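TRNA-splicing endonuclease (PDB 2CV8) probably cleaves precursor tRNAs at the 5' and 3' splice sites, releasing the intron and leaving 2',3'-cyclic phosphate and 5'-hydroxyl ends. Local coordinates at residues L48-G60 and F87-E99. Residues are numbered along the deposited sequence; the frame is centred on the assembly and turned at random.
Sequences LSLIEGVYLVKKG and FRILYSVYEDLRE
Glu-99 OE2 receives the phenol of Tyr-55, its OH 2.6 Å away and nearly in line with the C-O bond of the carboxylate. Lys-59 NZ adds a salt bridge to the same carboxylate, 3.0 Å from Glu-99 OE1, with weak hydrogen bonds to both oxygens, so a phenol and an ammonium group share one acidic side chain.

With CG anti to the backbone N (chi1 -178°), the Tyr-55 ring projects as a knob among Tyr-94, Glu-95, Arg-98 and Glu-99; Glu-99, bent at chi2, brings its carboxylate to the phenol. CB and CG, the aliphatic root of Arg-98, lie against the Tyr-55 ring, CB making a CH-pi contact over one face, 4.1 Å from the centroid, while the bend at chi2 lets the charged end lead away to a cation-pi contact with Tyr-27. Tyr-94 turns its edge toward the Tyr-55 face in an offset edge-to-face aromatic pair, the planes 73° apart. An alanine in place of Tyr-55 would probably leave Glu-99 without its phenol donor and open a gap beside Tyr-94 and Arg-98.

One turn earlier, the branched Ile-51 fills a hole among Phe-87, Leu-90, Tyr-91 and Tyr-94. Its CD1 meets Leu-90 CB at 3.5 Å, while CG2 packs against Tyr-94. In return Tyr-91 enters between Ile-51, Val-54, Tyr-55 and Lys-58, its ring edge turned to the backbone at Ile-51 O. At the exposed margin, Lys-58 NZ forms a salt bridge with Glu-95 OE2, 3.6 Å away.

Helix 50-58 crosses helix 87-99 at -53° with axes 10.0 Å apart. Such knobs-into-holes packing joins the N-terminal domain to the catalytic C-terminal domain of the tRNA-intron endonuclease fold, where helix 87-99 also packs on strands 114-117 and 128-134 of the C-terminal sheet.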
ATOM      1  N   LEU B  48     -23.597  14.246 -12.711  1.00 22.01           N
ATOM      2  CA  LEU B  48     -22.896  12.970 -12.753  1.00 20.59           C
ATOM      3  C   LEU B  48     -21.536  13.121 -13.397  1.00 17.69           C
ATOM      4  O   LEU B  48     -21.373  13.873 -14.349  1.00 17.06           O
ATOM      5  CB  LEU B  48     -23.696  11.939 -13.557  1.00 25.44           C
ATOM      6  CG  LEU B  48     -25.030  11.403 -13.023  1.00 30.92           C
ATOM      7  CD1 LEU B  48     -25.618  10.429 -14.053  1.00 17.32           C
ATOM      8  CD2 LEU B  48     -24.825  10.712 -11.662  1.00 13.71           C
ATOM      9  N   SER B  49     -20.561  12.389 -12.876  1.00 20.82           N
ATOM     10  CA  SER B  49     -19.216  12.414 -13.421  1.00 15.51           C
ATOM     11  C   SER B  49     -19.198  11.434 -14.586  1.00 22.51           C
ATOM     12  O   SER B  49     -20.074  10.565 -14.678  1.00 21.47           O
ATOM     13  CB  SER B  49     -18.215  11.968 -12.362  1.00  6.01           C
ATOM     14  OG  SER B  49     -18.455  10.634 -11.948  1.00 22.28           O
ATOM     15  N   LEU B  50     -18.224  11.571 -15.484  1.00 25.24           N
ATOM     16  CA  LEU B  50     -18.145  10.656 -16.614  1.00 25.64           C
ATOM     17  C   LEU B  50     -18.106   9.203 -16.153  1.00 26.51           C
ATOM     18  O   LEU B  50     -18.740   8.340 -16.760  1.00 24.03           O
ATOM     19  CB  LEU B  50     -16.926  10.970 -17.478  1.00 31.99           C
ATOM     20  CG  LEU B  50     -17.198  12.065 -18.510  1.00 49.01           C
ATOM     21  CD1 LEU B  50     -15.903  12.512 -19.173  1.00 41.20           C
ATOM     22  CD2 LEU B  50     -18.193  11.530 -19.535  1.00 42.50           C
ATOM     23  N   ILE B  51     -17.375   8.933 -15.073  1.00 29.22           N
ATOM     24  CA  ILE B  51     -17.288   7.573 -14.552  1.00 22.41           C
ATOM     25  C   ILE B  51     -18.683   7.039 -14.213  1.00 21.13           C
ATOM     26  O   ILE B  51     -19.020   5.912 -14.564  1.00 18.94           O
ATOM     27  CB  ILE B  51     -16.370   7.516 -13.315  1.00 20.58           C
ATOM     28  CG1 ILE B  51     -14.922   7.707 -13.752  1.00 14.90           C
ATOM     29  CG2 ILE B  51     -16.490   6.185 -12.614  1.00  3.61           C
ATOM     30  CD1 ILE B  51     -13.941   7.688 -12.608  1.00 26.17           C
ATOM     31  N   GLU B  52     -19.492   7.850 -13.541  1.00 17.26           N
ATOM     32  CA  GLU B  52     -20.848   7.450 -13.191  1.00 12.52           C
ATOM     33  C   GLU B  52     -21.730   7.337 -14.444  1.00 21.30           C
ATOM     34  O   GLU B  52     -22.460   6.356 -14.629  1.00 12.49           O
ATOM     35  CB  GLU B  52     -21.475   8.470 -12.244  1.00 26.96           C
ATOM     36  CG  GLU B  52     -20.819   8.541 -10.898  1.00 27.21           C
ATOM     37  CD  GLU B  52     -21.570   9.440  -9.951  1.00 38.56           C
ATOM     38  OE1 GLU B  52     -21.666  10.651 -10.232  1.00 12.24           O
ATOM     39  OE2 GLU B  52     -22.070   8.934  -8.926  1.00 42.13           O
ATOM     40  N   GLY B  53     -21.665   8.357 -15.295  1.00 33.11           N
ATOM     41  CA  GLY B  53     -22.461   8.351 -16.507  1.00 31.42           C
ATOM     42  C   GLY B  53     -22.182   7.165 -17.416  1.00 33.90           C
ATOM     43  O   GLY B  53     -23.107   6.534 -17.935  1.00 32.88           O
ATOM     44  N   VAL B  54     -20.904   6.867 -17.620  1.00 29.11           N
ATOM     45  CA  VAL B  54     -20.516   5.759 -18.471  1.00 31.40           C
ATOM     46  C   VAL B  54     -21.055   4.460 -17.872  1.00 34.32           C
ATOM     47  O   VAL B  54     -21.516   3.578 -18.599  1.00 35.82           O
ATOM     48  CB  VAL B  54     -18.958   5.695 -18.638  1.00 37.48           C
ATOM     49  CG1 VAL B  54     -18.547   4.437 -19.403  1.00 38.24           C
ATOM     50  CG2 VAL B  54     -18.472   6.925 -19.397  1.00 22.03           C
ATOM     51  N   TYR B  55     -21.014   4.345 -16.546  1.00 34.32           N
ATOM     52  CA  TYR B  55     -21.521   3.145 -15.886  1.00 32.80           C
ATOM     53  C   TYR B  55     -23.020   2.998 -16.134  1.00 37.56           C
ATOM     54  O   TYR B  55     -23.476   1.954 -16.619  1.00 32.61           O
ATOM     55  CB  TYR B  55     -21.270   3.198 -14.376  1.00 26.45           C
ATOM     56  CG  TYR B  55     -21.740   1.948 -13.659  1.00 29.43           C
ATOM     57  CD1 TYR B  55     -21.215   0.700 -13.990  1.00 32.89           C
ATOM     58  CD2 TYR B  55     -22.739   2.005 -12.687  1.00 29.26           C
ATOM     59  CE1 TYR B  55     -21.671  -0.461 -13.378  1.00 20.67           C
ATOM     60  CE2 TYR B  55     -23.206   0.844 -12.067  1.00 25.74           C
ATOM     61  CZ  TYR B  55     -22.663  -0.385 -12.424  1.00 25.59           C
ATOM     62  OH  TYR B  55     -23.108  -1.543 -11.842  1.00 31.28           O
ATOM     63  N   LEU B  56     -23.778   4.048 -15.802  1.00 19.25           N
ATOM     64  CA  LEU B  56     -25.225   4.043 -15.984  1.00 22.22           C
ATOM     65  C   LEU B  56     -25.643   3.763 -17.427  1.00 27.61           C
ATOM     66  O   LEU B  56     -26.624   3.050 -17.675  1.00 25.38           O
ATOM     67  CB  LEU B  56     -25.819   5.370 -15.518  1.00  9.58           C
ATOM     68  CG  LEU B  56     -25.702   5.606 -14.009  1.00 20.39           C
ATOM     69  CD1 LEU B  56     -26.325   6.952 -13.649  1.00 16.98           C
ATOM     70  CD2 LEU B  56     -26.387   4.470 -13.252  1.00  2.42           C
ATOM     71  N   VAL B  57     -24.912   4.326 -18.380  1.00 24.40           N
ATOM     72  CA  VAL B  57     -25.226   4.080 -19.776  1.00 20.50           C
ATOM     73  C   VAL B  57     -25.083   2.582 -20.037  1.00 23.15           C
ATOM     74  O   VAL B  57     -25.990   1.942 -20.568  1.00 22.86           O
ATOM     75  CB  VAL B  57     -24.274   4.843 -20.709  1.00 25.73           C
ATOM     76  CG1 VAL B  57     -24.320   4.230 -22.101  1.00  4.98           C
ATOM     77  CG2 VAL B  57     -24.658   6.322 -20.753  1.00  6.65           C
ATOM     78  N   LYS B  58     -23.937   2.030 -19.653  1.00 24.83           N
ATOM     79  CA  LYS B  58     -23.668   0.613 -19.838  1.00 27.51           C
ATOM     80  C   LYS B  58     -24.737  -0.230 -19.152  1.00 26.32           C
ATOM     81  O   LYS B  58     -25.044  -1.334 -19.596  1.00 35.47           O
ATOM     82  CB  LYS B  58     -22.295   0.266 -19.265  1.00 31.96           C
ATOM     83  CG  LYS B  58     -21.895  -1.193 -19.388  1.00 32.83           C
ATOM     84  CD  LYS B  58     -20.783  -1.505 -18.396  1.00 44.47           C
ATOM     85  CE  LYS B  58     -20.377  -2.973 -18.421  1.00 53.95           C
ATOM     86  NZ  LYS B  58     -19.584  -3.322 -19.630  1.00 45.41           N
ATOM     87  N   LYS B  59     -25.309   0.291 -18.073  1.00  5.32           N
ATOM     88  CA  LYS B  59     -26.335  -0.439 -17.331  1.00 19.77           C
ATOM     89  C   LYS B  59     -27.708  -0.257 -17.959  1.00 22.57           C
ATOM     90  O   LYS B  59     -28.705  -0.798 -17.460  1.00  6.24           O
ATOM     91  CB  LYS B  59     -26.393   0.033 -15.870  1.00 32.17           C
ATOM     92  CG  LYS B  59     -25.123  -0.194 -15.065  1.00 34.53           C
ATOM     93  CD  LYS B  59     -24.621  -1.638 -15.141  1.00 17.10           C
ATOM     94  CE  LYS B  59     -25.656  -2.619 -14.658  1.00 25.61           C
ATOM     95  NZ  LYS B  59     -25.080  -3.995 -14.587  1.00 41.03           N
ATOM     96  N   GLY B  60     -27.753   0.520 -19.041  1.00 30.34           N
ATOM     97  CA  GLY B  60     -28.999   0.771 -19.743  1.00 26.37           C
ATOM     98  C   GLY B  60     -29.965   1.634 -18.960  1.00 26.39           C
ATOM     99  O   GLY B  60     -31.113   1.819 -19.361  1.00 27.87           O
ATOM    100  N   PHE B  87      -8.673   7.519 -16.125  1.00 26.37           N
ATOM    101  CA  PHE B  87     -10.027   7.073 -16.385  1.00 19.52           C
ATOM    102  C   PHE B  87     -10.149   5.557 -16.461  1.00 16.62           C
ATOM    103  O   PHE B  87     -11.060   4.988 -15.864  1.00 18.44           O
ATOM    104  CB  PHE B  87     -10.569   7.675 -17.682  1.00 18.78           C
ATOM    105  CG  PHE B  87     -12.003   7.294 -17.965  1.00 33.19           C
ATOM    106  CD1 PHE B  87     -13.059   8.038 -17.430  1.00 26.88           C
ATOM    107  CD2 PHE B  87     -12.299   6.143 -18.705  1.00 35.53           C
ATOM    108  CE1 PHE B  87     -14.382   7.643 -17.622  1.00 22.15           C
ATOM    109  CE2 PHE B  87     -13.624   5.735 -18.904  1.00 31.46           C
ATOM    110  CZ  PHE B  87     -14.666   6.488 -18.359  1.00 33.91           C
ATOM    111  N   ARG B  88      -9.250   4.906 -17.196  1.00 22.07           N
ATOM    112  CA  ARG B  88      -9.301   3.455 -17.335  1.00 23.79           C
ATOM    113  C   ARG B  88      -9.248   2.719 -16.001  1.00 27.68           C
ATOM    114  O   ARG B  88     -10.098   1.861 -15.729  1.00 29.86           O
ATOM    115  CB  ARG B  88      -8.170   2.940 -18.230  1.00 42.85           C
ATOM    116  CG  ARG B  88      -8.355   3.220 -19.709  1.00 54.27           C
ATOM    117  CD  ARG B  88      -7.558   2.228 -20.546  1.00 55.42           C
ATOM    118  NE  ARG B  88      -7.646   2.524 -21.971  1.00 66.51           N
ATOM    119  CZ  ARG B  88      -6.973   3.497 -22.576  1.00 65.50           C
ATOM    120  NH1 ARG B  88      -6.149   4.269 -21.877  1.00 71.21           N
ATOM    121  NH2 ARG B  88      -7.129   3.705 -23.878  1.00 69.96           N
ATOM    122  N   ILE B  89      -8.271   3.042 -15.161  1.00 16.57           N
ATOM    123  CA  ILE B  89      -8.181   2.333 -13.900  1.00 23.71           C
ATOM    124  C   ILE B  89      -9.282   2.750 -12.954  1.00 27.66           C
ATOM    125  O   ILE B  89      -9.759   1.925 -12.164  1.00 26.67           O
ATOM    126  CB  ILE B  89      -6.808   2.516 -13.222  1.00 24.73           C
ATOM    127  CG1 ILE B  89      -6.566   3.974 -12.873  1.00 35.00           C
ATOM    128  CG2 ILE B  89      -5.723   2.025 -14.142  1.00 26.03           C
ATOM    129  CD1 ILE B  89      -5.324   4.181 -12.033  1.00 55.12           C
ATOM    130  N   LEU B  90      -9.697   4.017 -13.040  1.00 22.91           N
ATOM    131  CA  LEU B  90     -10.764   4.529 -12.175  1.00 24.83           C
ATOM    132  C   LEU B  90     -12.123   3.923 -12.508  1.00 23.50           C
ATOM    133  O   LEU B  90     -12.896   3.587 -11.611  1.00 30.19           O
ATOM    134  CB  LEU B  90     -10.855   6.053 -12.265  1.00 11.54           C
ATOM    135  CG  LEU B  90      -9.739   6.843 -11.571  1.00 16.41           C
ATOM    136  CD1 LEU B  90      -9.909   8.304 -11.868  1.00  2.42           C
ATOM    137  CD2 LEU B  90      -9.749   6.586 -10.076  1.00  5.66           C
ATOM    138  N   TYR B  91     -12.419   3.780 -13.795  1.00 27.38           N
ATOM    139  CA  TYR B  91     -13.690   3.195 -14.188  1.00 25.99           C
ATOM    140  C   TYR B  91     -13.685   1.697 -13.874  1.00 25.00           C
ATOM    141  O   TYR B  91     -14.711   1.120 -13.508  1.00 37.78           O
ATOM    142  CB  TYR B  91     -13.969   3.407 -15.681  1.00 14.49           C
ATOM    143  CG  TYR B  91     -15.263   2.752 -16.112  1.00 23.87           C
ATOM    144  CD1 TYR B  91     -16.501   3.321 -15.790  1.00 22.09           C
ATOM    145  CD2 TYR B  91     -15.258   1.512 -16.757  1.00 17.63           C
ATOM    146  CE1 TYR B  91     -17.701   2.667 -16.097  1.00 23.60           C
ATOM    147  CE2 TYR B  91     -16.446   0.853 -17.059  1.00 26.42           C
ATOM    148  CZ  TYR B  91     -17.664   1.435 -16.728  1.00 33.83           C
ATOM    149  OH  TYR B  91     -18.836   0.777 -17.030  1.00 24.62           O
ATOM    150  N   SER B  92     -12.528   1.067 -14.016  1.00 21.11           N
ATOM    151  CA  SER B  92     -12.423  -0.359 -13.735  1.00 20.25           C
ATOM    152  C   SER B  92     -12.783  -0.667 -12.292  1.00 18.81           C
ATOM    153  O   SER B  92     -13.528  -1.615 -12.032  1.00 14.96           O
ATOM    154  CB  SER B  92     -11.012  -0.870 -14.047  1.00 18.15           C
ATOM    155  OG  SER B  92     -10.771  -0.840 -15.446  1.00 30.39           O
ATOM    156  N   VAL B  93     -12.268   0.130 -11.355  1.00 21.70           N
ATOM    157  CA  VAL B  93     -12.588  -0.100  -9.949  1.00 29.38           C
ATOM    158  C   VAL B  93     -14.023   0.360  -9.665  1.00 27.74           C
ATOM    159  O   VAL B  93     -14.767  -0.319  -8.950  1.00 28.78           O
ATOM    160  CB  VAL B  93     -11.629   0.652  -8.976  1.00 26.39           C
ATOM    161  CG1 VAL B  93     -11.968   0.290  -7.528  1.00 23.39           C
ATOM    162  CG2 VAL B  93     -10.185   0.289  -9.252  1.00 16.09           C
ATOM    163  N   TYR B  94     -14.417   1.503 -10.220  1.00 15.44           N
ATOM    164  CA  TYR B  94     -15.772   1.986  -9.988  1.00 16.44           C
ATOM    165  C   TYR B  94     -16.770   0.906 -10.352  1.00 19.33           C
ATOM    166  O   TYR B  94     -17.602   0.500  -9.533  1.00 18.96           O
ATOM    167  CB  TYR B  94     -16.094   3.213 -10.833  1.00  6.21           C
ATOM    168  CG  TYR B  94     -17.482   3.746 -10.540  1.00  2.42           C
ATOM    169  CD1 TYR B  94     -17.704   4.621  -9.488  1.00  2.42           C
ATOM    170  CD2 TYR B  94     -18.572   3.321 -11.275  1.00 17.37           C
ATOM    171  CE1 TYR B  94     -18.979   5.060  -9.174  1.00  2.42           C
ATOM    172  CE2 TYR B  94     -19.859   3.744 -10.969  1.00 17.94           C
ATOM    173  CZ  TYR B  94     -20.057   4.612  -9.915  1.00 12.19           C
ATOM    174  OH  TYR B  94     -21.334   4.984  -9.583  1.00 17.70           O
ATOM    175  N   GLU B  95     -16.674   0.456 -11.600  1.00 17.90           N
ATOM    176  CA  GLU B  95     -17.555  -0.566 -12.146  1.00 23.40           C
ATOM    177  C   GLU B  95     -17.538  -1.862 -11.341  1.00 26.45           C
ATOM    178  O   GLU B  95     -18.587  -2.358 -10.932  1.00 29.51           O
ATOM    179  CB  GLU B  95     -17.156  -0.859 -13.586  1.00 13.94           C
ATOM    180  CG  GLU B  95     -18.024  -1.880 -14.266  1.00 23.52           C
ATOM    181  CD  GLU B  95     -17.468  -2.268 -15.611  1.00 29.46           C
ATOM    182  OE1 GLU B  95     -16.343  -2.822 -15.638  1.00 37.23           O
ATOM    183  OE2 GLU B  95     -18.148  -2.015 -16.632  1.00 21.16           O
ATOM    184  N   ASP B  96     -16.342  -2.407 -11.129  1.00 29.63           N
ATOM    185  CA  ASP B  96     -16.176  -3.650 -10.392  1.00 20.54           C
ATOM    186  C   ASP B  96     -16.824  -3.559  -9.023  1.00 24.09           C
ATOM    187  O   ASP B  96     -17.562  -4.452  -8.612  1.00 27.11           O
ATOM    188  CB  ASP B  96     -14.689  -3.968 -10.251  1.00 21.54           C
ATOM    189  CG  ASP B  96     -14.420  -5.306  -9.551  1.00 33.91           C
ATOM    190  OD1 ASP B  96     -14.083  -5.302  -8.345  1.00 18.55           O
ATOM    191  OD2 ASP B  96     -14.535  -6.361 -10.214  1.00 30.04           O
ATOM    192  N   LEU B  97     -16.553  -2.473  -8.316  1.00 17.22           N
ATOM    193  CA  LEU B  97     -17.122  -2.303  -7.001  1.00 19.63           C
ATOM    194  C   LEU B  97     -18.619  -2.096  -7.080  1.00 23.93           C
ATOM    195  O   LEU B  97     -19.381  -2.642  -6.278  1.00 21.17           O
ATOM    196  CB  LEU B  97     -16.465  -1.126  -6.289  1.00 22.75           C
ATOM    197  CG  LEU B  97     -15.042  -1.400  -5.791  1.00 27.89           C
ATOM    198  CD1 LEU B  97     -14.569  -0.249  -4.918  1.00 20.18           C
ATOM    199  CD2 LEU B  97     -15.021  -2.697  -4.996  1.00 26.80           C
ATOM    200  N   ARG B  98     -19.044  -1.311  -8.057  1.00 29.23           N
ATOM    201  CA  ARG B  98     -20.459  -1.041  -8.215  1.00 34.65           C
ATOM    202  C   ARG B  98     -21.180  -2.342  -8.591  1.00 34.37           C
ATOM    203  O   ARG B  98     -22.241  -2.666  -8.055  1.00 33.43           O
ATOM    204  CB  ARG B  98     -20.653   0.013  -9.301  1.00 22.45           C
ATOM    205  CG  ARG B  98     -21.888   0.834  -9.120  1.00 23.94           C
ATOM    206  CD  ARG B  98     -21.696   1.914  -8.076  1.00 26.24           C
ATOM    207  NE  ARG B  98     -22.983   2.299  -7.503  1.00 33.82           N
ATOM    208  CZ  ARG B  98     -23.242   3.465  -6.921  1.00 26.33           C
ATOM    209  NH1 ARG B  98     -22.314   4.397  -6.823  1.00 43.48           N
ATOM    210  NH2 ARG B  98     -24.440   3.693  -6.425  1.00 18.36           N
ATOM    211  N   GLU B  99     -20.575  -3.098  -9.502  1.00 38.31           N
ATOM    212  CA  GLU B  99     -21.144  -4.356  -9.964  1.00 37.25           C
ATOM    213  C   GLU B  99     -21.268  -5.360  -8.827  1.00 30.00           C
ATOM    214  O   GLU B  99     -22.121  -6.247  -8.861  1.00 38.14           O
ATOM    215  CB  GLU B  99     -20.282  -4.936 -11.085  1.00 10.72           C
ATOM    216  CG  GLU B  99     -21.050  -5.837 -12.036  1.00 40.81           C
ATOM    217  CD  GLU B  99     -22.126  -5.099 -12.817  1.00 30.32           C
ATOM    218  OE1 GLU B  99     -22.917  -5.761 -13.519  1.00 43.98           O
ATOM    219  OE2 GLU B  99     -22.184  -3.858 -12.737  1.00 28.62           O
TER